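Side-chain contacts in pertussis toxin-like subunit ArtA (Escherichia coli, PDB 4Z9D), which probably transfers ADP-ribose from NAD to trimeric G proteins, as the enzymatic subunit of a pertussis-like AB5 toxin: residues N31-Q34 with H35-D39; T55-I58 with E59-N62; T104-G107 with F108-I111. The protein carries 2 engineered substitutions. One frame throughout, in Å; residues are numbered along the deposited sequence.

Interaction 1: residues N31-Q34 with H35-D39. With NAD (nicotinamide-adenine-dinucleotide), chain F.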
# COMPACT_ATOMS: atom_id res chain seq x y z
N ASN A 31 -13.30 0.96 -7.92
CA ASN A 31 -12.77 0.64 -9.24
C ASN A 31 -11.30 0.28 -9.09
O ASN A 31 -10.46 1.18 -8.97
CB ASN A 31 -12.94 1.82 -10.21
CG ASN A 31 -12.53 1.47 -11.65
OD1 ASN A 31 -11.54 0.78 -11.88
ND2 ASN A 31 -13.32 1.92 -12.61
N LEU A 32 -11.01 -1.01 -9.07
CA LEU A 32 -9.65 -1.48 -8.79
C LEU A 32 -8.65 -1.05 -9.86
O LEU A 32 -7.53 -0.67 -9.54
CB LEU A 32 -9.63 -3.01 -8.62
CG LEU A 32 -8.31 -3.67 -8.18
CD1 LEU A 32 -7.91 -3.19 -6.79
CD2 LEU A 32 -8.42 -5.18 -8.19
N GLN A 33 -9.04 -1.10 -11.13
CA GLN A 33 -8.11 -0.72 -12.19
C GLN A 33 -7.70 0.75 -12.07
O GLN A 33 -6.55 1.10 -12.30
CB GLN A 33 -8.68 -1.01 -13.57
CG GLN A 33 -7.59 -1.02 -14.63
CD GLN A 33 -7.97 -1.83 -15.85
OE1 GLN A 33 -7.27 -1.81 -16.87
NE2 GLN A 33 -9.09 -2.54 -15.76
N GLN A 34 -8.67 1.59 -11.75
CA GLN A 34 -8.45 3.00 -11.46
C GLN A 34 -7.43 3.19 -10.34
O GLN A 34 -6.50 3.98 -10.44
CB GLN A 34 -9.78 3.65 -11.06
CG GLN A 34 -10.03 5.03 -11.58
CD GLN A 34 -11.51 5.33 -11.57
OE1 GLN A 34 -12.05 5.79 -10.57
NE2 GLN A 34 -12.18 5.05 -12.69
N HIS A 35 -7.62 2.45 -9.26
CA HIS A 35 -6.69 2.53 -8.14
C HIS A 35 -5.27 2.11 -8.55
O HIS A 35 -4.29 2.81 -8.26
CB HIS A 35 -7.18 1.68 -6.98
CG HIS A 35 -6.17 1.55 -5.89
ND1 HIS A 35 -5.97 2.53 -4.94
CD2 HIS A 35 -5.27 0.57 -5.62
CE1 HIS A 35 -5.00 2.15 -4.13
NE2 HIS A 35 -4.57 0.96 -4.51
N LEU A 36 -5.17 0.97 -9.22
CA LEU A 36 -3.88 0.40 -9.56
C LEU A 36 -3.09 1.31 -10.52
O LEU A 36 -1.86 1.33 -10.50
CB LEU A 36 -4.05 -0.99 -10.16
CG LEU A 36 -4.60 -2.09 -9.24
CD1 LEU A 36 -4.80 -3.37 -10.03
CD2 LEU A 36 -3.67 -2.33 -8.07
N ARG A 37 -3.81 2.08 -11.34
CA ARG A 37 -3.17 3.05 -12.23
C ARG A 37 -2.71 4.30 -11.49
O ARG A 37 -1.81 5.01 -11.96
CB ARG A 37 -4.11 3.49 -13.34
CG ARG A 37 -4.60 2.41 -14.25
CD ARG A 37 -5.54 3.04 -15.27
NE ARG A 37 -6.18 2.06 -16.15
CZ ARG A 37 -7.51 1.97 -16.29
NH1 ARG A 37 -8.30 2.80 -15.62
NH2 ARG A 37 -8.04 1.07 -17.11
N GLY A 38 -3.34 4.59 -10.36
CA GLY A 38 -3.06 5.80 -9.62
C GLY A 38 -4.09 6.88 -9.87
O GLY A 38 -4.03 7.96 -9.27
N ASP A 39 -5.05 6.58 -10.74
CA ASP A 39 -6.05 7.57 -11.16
C ASP A 39 -7.02 8.01 -10.07
O ASP A 39 -7.62 9.08 -10.16
CB ASP A 39 -6.84 7.03 -12.35
CG ASP A 39 -6.01 6.97 -13.63
OD1 ASP A 39 -4.91 7.57 -13.65
OD2 ASP A 39 -6.46 6.33 -14.60
PA NAD F . -1.98 7.66 -1.82
O1A NAD F . -2.61 6.63 -0.95
O2A NAD F . -2.83 8.70 -2.45
O5B NAD F . -0.79 8.35 -0.95
C5B NAD F . 0.00 9.46 -1.40
C4B NAD F . 0.01 10.52 -0.28
O4B NAD F . -1.32 11.09 -0.11
C3B NAD F . 0.28 9.85 1.03
O3B NAD F . 1.72 9.62 1.14
C2B NAD F . -0.16 10.94 1.96
O2B NAD F . 0.70 12.05 1.77
C1B NAD F . -1.51 11.32 1.32
N9A NAD F . -2.72 10.49 1.65
C8A NAD F . -3.11 9.26 1.32
N7A NAD F . -4.31 9.04 1.85
C5A NAD F . -4.69 10.15 2.50
C6A NAD F . -5.79 10.46 3.20
N6A NAD F . -6.73 9.52 3.30
N1A NAD F . -5.96 11.66 3.78
C2A NAD F . -4.94 12.61 3.65
N3A NAD F . -3.80 12.26 2.92
C4A NAD F . -3.70 11.04 2.36
O3 NAD F . -1.19 6.94 -2.98
PN NAD F . -0.20 5.67 -2.74
O1N NAD F . -0.72 4.79 -1.67
O2N NAD F . 1.20 6.17 -2.70
O5D NAD F . -0.45 4.92 -4.12
C5D NAD F . -0.27 5.56 -5.39
C4D NAD F . 0.06 4.51 -6.45
O4D NAD F . 1.18 3.74 -5.88
C3D NAD F . -1.10 3.52 -6.65
O3D NAD F . -1.06 2.96 -7.97
C2D NAD F . -0.69 2.45 -5.66
O2D NAD F . -1.35 1.19 -5.94
C1D NAD F . 0.82 2.35 -5.86
N1N NAD F . 1.44 1.62 -4.70
C2N NAD F . 1.83 2.33 -3.54
C3N NAD F . 2.37 1.69 -2.42
C7N NAD F . 2.76 2.40 -1.28
O7N NAD F . 3.53 1.76 -0.37
N7N NAD F . 2.41 3.69 -1.17
C4N NAD F . 2.52 0.30 -2.47
C5N NAD F . 2.15 -0.41 -3.61
C6N NAD F . 1.60 0.23 -4.72

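Interaction 2: residues T55-I58 with E59-N62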
# COMPACT_ATOMS: atom_id res chain seq x y z
N THR A 55 4.15 -6.46 -0.29
CA THR A 55 4.86 -7.44 0.53
C THR A 55 6.37 -7.28 0.43
O THR A 55 7.12 -7.84 1.22
CB THR A 55 4.52 -8.88 0.14
OG1 THR A 55 4.82 -9.09 -1.24
CG2 THR A 55 3.04 -9.18 0.41
N SER A 56 6.80 -6.52 -0.58
CA SER A 56 8.22 -6.45 -0.95
C SER A 56 8.98 -5.23 -0.42
O SER A 56 8.71 -4.09 -0.81
CB SER A 56 8.33 -6.50 -2.48
OG SER A 56 9.64 -6.19 -2.93
N LEU A 57 9.94 -5.48 0.47
CA LEU A 57 10.82 -4.46 1.00
C LEU A 57 11.58 -3.77 -0.13
O LEU A 57 11.73 -2.55 -0.16
CB LEU A 57 11.80 -5.08 1.99
CG LEU A 57 12.90 -4.15 2.53
CD1 LEU A 57 12.28 -3.06 3.40
CD2 LEU A 57 13.96 -4.93 3.30
N ILE A 58 12.01 -4.59 -1.09
CA ILE A 58 12.77 -4.08 -2.23
C ILE A 58 11.93 -3.08 -2.99
O ILE A 58 12.42 -2.01 -3.38
CB ILE A 58 13.21 -5.23 -3.15
CG1 ILE A 58 14.37 -5.98 -2.50
CG2 ILE A 58 13.61 -4.69 -4.52
CD1 ILE A 58 14.61 -7.36 -3.05
N GLU A 59 10.65 -3.42 -3.21
CA GLU A 59 9.73 -2.51 -3.87
C GLU A 59 9.53 -1.19 -3.14
O GLU A 59 9.33 -0.16 -3.79
CB GLU A 59 8.36 -3.17 -4.09
CG GLU A 59 8.33 -4.18 -5.24
CD GLU A 59 6.94 -4.74 -5.53
OE1 GLU A 59 5.98 -4.34 -4.83
OE2 GLU A 59 6.81 -5.56 -6.47
N THR A 60 9.55 -1.20 -1.81
CA THR A 60 9.33 0.05 -1.07
C THR A 60 10.40 1.11 -1.38
O THR A 60 10.08 2.30 -1.47
CB THR A 60 9.30 -0.15 0.45
OG1 THR A 60 10.58 -0.59 0.93
CG2 THR A 60 8.22 -1.16 0.81
N TYR A 61 11.66 0.70 -1.48
CA TYR A 61 12.71 1.66 -1.83
C TYR A 61 12.49 2.32 -3.19
O TYR A 61 12.77 3.51 -3.39
CB TYR A 61 14.09 0.99 -1.81
CG TYR A 61 14.53 0.62 -0.43
CD1 TYR A 61 14.96 1.59 0.47
CD2 TYR A 61 14.51 -0.70 0.00
CE1 TYR A 61 15.38 1.26 1.75
CE2 TYR A 61 14.92 -1.05 1.28
CZ TYR A 61 15.35 -0.06 2.15
OH TYR A 61 15.75 -0.40 3.41
N ASN A 62 11.98 1.54 -4.13
CA ASN A 62 11.74 2.03 -5.48
C ASN A 62 10.54 2.96 -5.54
O ASN A 62 10.56 3.95 -6.26
CB ASN A 62 11.54 0.87 -6.44
CG ASN A 62 12.82 0.08 -6.67
OD1 ASN A 62 13.93 0.61 -6.51
ND2 ASN A 62 12.67 -1.18 -7.06
O HOH W 1 15.08 -1.62 -4.17

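Interaction 3: residues T104-G107 with F108-I111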
# COMPACT_ATOMS: atom_id res chain seq x y z
N THR A 104 -10.59 -5.47 -19.47
CA THR A 104 -9.32 -5.75 -20.13
C THR A 104 -8.16 -5.07 -19.43
O THR A 104 -8.18 -3.86 -19.20
CB THR A 104 -9.32 -5.31 -21.60
OG1 THR A 104 -9.88 -4.00 -21.71
CG2 THR A 104 -10.11 -6.30 -22.46
N PHE A 105 -7.15 -5.85 -19.08
CA PHE A 105 -5.91 -5.30 -18.58
C PHE A 105 -4.89 -5.34 -19.70
O PHE A 105 -4.70 -6.38 -20.33
CB PHE A 105 -5.43 -6.08 -17.35
CG PHE A 105 -6.37 -5.96 -16.18
CD1 PHE A 105 -6.18 -4.98 -15.22
CD2 PHE A 105 -7.45 -6.83 -16.05
CE1 PHE A 105 -7.05 -4.88 -14.14
CE2 PHE A 105 -8.31 -6.73 -14.99
CZ PHE A 105 -8.12 -5.75 -14.03
N SER A 106 -4.24 -4.22 -19.96
CA SER A 106 -3.28 -4.13 -21.06
C SER A 106 -2.04 -4.95 -20.79
O SER A 106 -1.78 -5.35 -19.65
CB SER A 106 -2.90 -2.68 -21.29
OG SER A 106 -2.07 -2.24 -20.23
N GLY A 107 -1.25 -5.18 -21.84
CA GLY A 107 0.01 -5.87 -21.68
C GLY A 107 0.89 -5.15 -20.67
O GLY A 107 1.60 -5.78 -19.89
N PHE A 108 0.82 -3.82 -20.68
CA PHE A 108 1.65 -3.02 -19.80
C PHE A 108 1.22 -3.18 -18.34
O PHE A 108 2.05 -3.26 -17.44
CB PHE A 108 1.62 -1.55 -20.19
CG PHE A 108 2.44 -0.67 -19.28
CD1 PHE A 108 1.82 0.14 -18.34
CD2 PHE A 108 3.83 -0.68 -19.34
CE1 PHE A 108 2.56 0.93 -17.48
CE2 PHE A 108 4.58 0.13 -18.50
CZ PHE A 108 3.94 0.93 -17.57
N GLU A 109 -0.09 -3.15 -18.11
CA GLU A 109 -0.61 -3.35 -16.75
C GLU A 109 -0.19 -4.70 -16.18
O GLU A 109 0.19 -4.79 -15.01
CB GLU A 109 -2.13 -3.21 -16.76
CG GLU A 109 -2.60 -1.78 -16.99
CD GLU A 109 -4.11 -1.65 -17.06
OE1 GLU A 109 -4.72 -2.37 -17.88
OE2 GLU A 109 -4.68 -0.82 -16.31
N ARG A 110 -0.25 -5.74 -17.00
CA ARG A 110 0.07 -7.08 -16.51
C ARG A 110 1.55 -7.21 -16.20
O ARG A 110 1.93 -7.91 -15.27
CB ARG A 110 -0.39 -8.15 -17.51
CG ARG A 110 -1.90 -8.10 -17.76
CD ARG A 110 -2.48 -9.44 -18.15
NE ARG A 110 -3.94 -9.37 -18.30
CZ ARG A 110 -4.80 -9.87 -17.42
NH1 ARG A 110 -6.10 -9.76 -17.63
NH2 ARG A 110 -4.35 -10.48 -16.33
N ILE A 111 2.39 -6.53 -16.98
CA ILE A 111 3.81 -6.48 -16.67
C ILE A 111 4.06 -5.81 -15.31
O ILE A 111 4.89 -6.26 -14.53
CB ILE A 111 4.60 -5.77 -17.79
CG1 ILE A 111 4.88 -6.77 -18.92
CG2 ILE A 111 5.93 -5.22 -17.28
CD1 ILE A 111 5.48 -6.14 -20.13

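Interaction 1: residues N31-Q34 with H35-D39
The short helix 32-37 lines part of the NAD pocket, and its first turn closes with a bond from H35 N to N31 O. N31 is the N-cap. Its CG lies anti to the backbone N (chi1 -174°), which brings OD1 to within 3.0 Å of Q34 N. This capping bond is nearly straight at the hydrogen, 169°, but the donor stands above the plane of the N31 amide. L36 N donates to L32 O. Beside that bond L32 CG touches L36 CD1 at 4.0 Å, and L32 also packs on L98 of helix 92-100. On another side the R37 guanidinium lies across Q33. Q33 CG covers one of its faces near the rim, 3.4 Å from R37 CZ, and R37 NE is salt-bridged to E109. The helix ends in a Schellman motif. G38 has positive phi (100°). D39 N bonds back weakly to Q34 O, 3.0 Å, and G38 N bonds to H35 O, 2.9 Å. There Q34 CG packs on D39 CB at 3.8 Å. The amide oxygen of Q34 bonds to N29. The H35 ring is tied to S48 through ND1, and its NE2 lies 3.5 Å from NAD O2D. L36 O comes within 3.1 Å of NAD O3D, and H35 O is almost as near. The carbonyl oxygens of H35 and L36 thus both face the O3D hydroxyl, which probably helps to place it.

Interaction 2: residues T55-I58 with E59-N62
S56 meets E59 one turn on, through its hydroxyl. S56 OG is anti to its own backbone N (chi1 169°), and this puts it within bonding distance of E59 N, from which it accepts at 3.0 Å. The bond is close to straight, 161°. The E59 chain runs extended past S56, with E59 CG 3.3 Å from S56 OG. Its carboxylate ends elsewhere: OE1 bonds to T54 and OE2 to N117. T60 folds its hydroxyl back on the helix. With chi1 at 65°, OG1 sits between the backbone N and the carbonyl carbon and donates to L57 O. The bond is short, 2.5 Å, and uses a lone pair in the carbonyl plane. T60 N gives its helical bond to S56 O and a weak one to L57 O. L57 reaches along the helix to Y61, where L57 CG lies 3.9 Å from CE2 of the ring. Y61 OH bonds to D147, which tethers the far end of the ring. A water donates to I58 O at 2.8 Å and, weakly, to N62 OD1. This is a serine N-cap opening helix 57-68, followed by a threonine hydroxyl bonded back to a main-chain carbonyl within the helix.

Interaction 3: residues T104-G107 with F108-I111
S106 and E109 form a capping box at the start of helix 107-112. S106 is the N-cap, and its OG accepts from E109 N at 3.0 Å, in a bond of 167°. The reciprocal bond runs from S106 N to E109 OE1, 2.8 Å long. E109 OE1 takes it on the anti lone pair, the one facing away from OE2. The E109 chain is extended beyond CG and passes close by the serine, with E109 CG 3.3 Å from S106 OG. The same carboxylate oxygen, E109 OE1, lies 3.2 Å from F105 CA. Two backbone bonds continue the turn: R110 N donates to S106 O, and I111 N donates to G107 O. R110 then reaches back over F105. Its CG leaves anti to the carbonyl carbon (chi1 -60°) and the chain stays extended to NE. The guanidinium is steeply turned against the ring, the planes 73° apart. F105 CB lies over one of its faces, 3.8 Å from CZ of R110. Further out, F105 is buried against V95, L98 and T99 of helix 92-100. R110 also touches V95, so this helix backs both side chains. E109 OE2 is taken by the salt bridge to R37. R110 NH1 bonds to T99 OG1, and that nitrogen also lies 3.6 Å from F105 CD2.

In the fold
Each contact includes a side-chain cap at a helix N-terminus: an asparagine in interaction 1 and a serine in interactions 2 and 3. Interaction 1 also takes in the end of its helix. Interactions 1 and 3 touch, with centres about 13 Å apart. R37 NE and E109 OE2, 3.3 Å apart, form a salt bridge between them, beside packing of Q33 on F105. The glutamate of the capping box thus also ties helix 107-112 to helix 32-37. Interaction 1 holds pocket residues H35, L36 and G38 and meets NAD directly. Interaction 2 stands apart, its nearest atoms about 10 Å from interaction 1 and about 8 Å from interaction 3. The E59 side chain is about 6 Å from NAD, and that of E109 about 10 Å.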